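Local coordinates for protein minor fimbrium subunit Mfa5 (Porphyromonas gingivalis ATCC 33277, PDB 6TO1) that serves as an accessory tip subunit of the minor fimbriae, filamentous pili that mediate biofilm formation and adhesion to host cells and other oral bacteria, at residues S305-S310 with A344-Q349. Residues are numbered along the deposited sequence; the frame is centred on the assembly and turned at random.
Sequences SKFDYS and AINEAQ
N346 and E347, neighbours on helix 340-353 of the von Willebrand factor type A domain, receive the rings of F307 and Y309 from the long loop between strands 296-298 and 326-327. The helix leads into strand 357-362 of the domain's central sheet, so the contact lays this loop against one of the helices that flank the sheet. N346 comes first. Its CG is anti to the backbone N (chi1 -153°), which carries the amide to the CE2-CZ edge of the F307 ring, where OD1 stands 3.8 Å from CZ, near the ring plane. Amide and ring are almost perpendicular, 82° apart, and this is van der Waals packing; the polar partner of OD1 is the backbone N of L302, earlier in the same loop.

One residue on, with CG anti to the backbone N and the chain bent at the second torsion, the E347 carboxylate turns to Y309, whose side chain arrives from the opposite direction. Carboxylate and phenol planes stand 84° apart. The acid is buried but well satisfied: OE1 also accepts from Q210 NE2, and OE2 forms a salt bridge with R217, both on helix 209-220; the salt bridge and the Q210 bond probably favour the charged form of the acid. F307 CB packs 3.7 Å above one face of the Y309 ring, toward its rim. At the ring's edge, Y309 OH donates to the syn lone pair of E347 OE1 at 2.7 Å.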
# COMPACT_ATOMS: atom_id res chain seq x y z
N SER A 305 -34.53 -18.85 13.12
CA SER A 305 -35.39 -19.99 12.82
C SER A 305 -36.85 -19.74 13.21
O SER A 305 -37.73 -20.50 12.78
CB SER A 305 -34.85 -21.24 13.54
OG SER A 305 -34.90 -21.06 14.94
N LYS A 306 -37.13 -18.69 13.96
CA LYS A 306 -38.50 -18.39 14.35
C LYS A 306 -39.30 -17.67 13.27
O LYS A 306 -40.53 -17.57 13.41
CB LYS A 306 -38.48 -17.57 15.64
CG LYS A 306 -38.60 -18.42 16.90
CD LYS A 306 -40.10 -18.59 17.21
CE LYS A 306 -40.32 -19.29 18.49
NZ LYS A 306 -41.74 -19.67 18.57
N PHE A 307 -38.68 -17.14 12.22
CA PHE A 307 -39.43 -16.42 11.20
C PHE A 307 -39.71 -17.31 10.00
O PHE A 307 -38.86 -18.10 9.57
CB PHE A 307 -38.71 -15.16 10.75
CG PHE A 307 -38.66 -14.09 11.79
CD1 PHE A 307 -39.79 -13.37 12.12
CD2 PHE A 307 -37.48 -13.81 12.46
CE1 PHE A 307 -39.73 -12.38 13.12
CE2 PHE A 307 -37.41 -12.85 13.41
CZ PHE A 307 -38.54 -12.11 13.74
N ASP A 308 -40.91 -17.17 9.44
CA ASP A 308 -41.27 -17.86 8.22
C ASP A 308 -40.94 -16.94 7.05
O ASP A 308 -41.62 -15.94 6.81
CB ASP A 308 -42.74 -18.26 8.21
CG ASP A 308 -43.12 -19.06 6.98
OD1 ASP A 308 -42.27 -19.29 6.08
OD2 ASP A 308 -44.30 -19.45 6.93
N TYR A 309 -39.88 -17.29 6.32
CA TYR A 309 -39.44 -16.52 5.17
C TYR A 309 -39.84 -17.17 3.85
O TYR A 309 -39.43 -16.69 2.78
CB TYR A 309 -37.93 -16.36 5.18
CG TYR A 309 -37.30 -15.63 6.35
CD1 TYR A 309 -37.47 -14.26 6.53
CD2 TYR A 309 -36.47 -16.31 7.22
CE1 TYR A 309 -36.84 -13.59 7.58
CE2 TYR A 309 -35.81 -15.65 8.27
CZ TYR A 309 -36.00 -14.28 8.42
OH TYR A 309 -35.36 -13.65 9.45
N SER A 310 -40.63 -18.24 3.89
CA SER A 310 -40.91 -19.02 2.68
C SER A 310 -41.58 -18.18 1.59
O SER A 310 -41.37 -18.43 0.40
CB SER A 310 -41.78 -20.22 3.04
OG SER A 310 -43.08 -19.82 3.46
N ALA A 344 -38.00 -5.67 12.82
CA ALA A 344 -36.96 -5.13 11.95
C ALA A 344 -35.62 -5.02 12.66
O ALA A 344 -34.58 -5.28 12.06
CB ALA A 344 -37.40 -3.77 11.42
N ILE A 345 -35.62 -4.59 13.92
CA ILE A 345 -34.38 -4.62 14.70
C ILE A 345 -33.84 -6.06 14.74
O ILE A 345 -32.63 -6.29 14.60
CB ILE A 345 -34.59 -4.05 16.11
CG1 ILE A 345 -35.05 -2.59 16.05
CG2 ILE A 345 -33.31 -4.24 16.90
CD1 ILE A 345 -35.65 -2.08 17.35
N ASN A 346 -34.74 -7.03 14.93
CA ASN A 346 -34.39 -8.45 14.99
C ASN A 346 -33.73 -8.90 13.70
O ASN A 346 -32.70 -9.60 13.71
CB ASN A 346 -35.68 -9.24 15.27
CG ASN A 346 -35.47 -10.56 16.00
OD1 ASN A 346 -36.37 -11.02 16.70
ND2 ASN A 346 -34.34 -11.19 15.78
N GLU A 347 -34.31 -8.50 12.56
CA GLU A 347 -33.78 -8.87 11.26
C GLU A 347 -32.42 -8.23 11.03
O GLU A 347 -31.51 -8.87 10.49
CB GLU A 347 -34.77 -8.44 10.19
CG GLU A 347 -34.45 -8.96 8.82
CD GLU A 347 -34.68 -10.45 8.70
OE1 GLU A 347 -35.53 -10.98 9.43
OE2 GLU A 347 -34.01 -11.09 7.86
N ALA A 348 -32.26 -6.98 11.45
CA ALA A 348 -30.96 -6.35 11.34
C ALA A 348 -29.93 -7.08 12.18
O ALA A 348 -28.76 -7.11 11.81
CB ALA A 348 -31.04 -4.89 11.75
N GLN A 349 -30.33 -7.67 13.31
CA GLN A 349 -29.36 -8.40 14.14
C GLN A 349 -28.76 -9.57 13.37
O GLN A 349 -27.56 -9.86 13.52
CB GLN A 349 -30.02 -8.90 15.43
CG GLN A 349 -29.00 -9.45 16.42
CD GLN A 349 -27.96 -8.41 16.85
OE1 GLN A 349 -28.30 -7.32 17.30
NE2 GLN A 349 -26.70 -8.74 16.69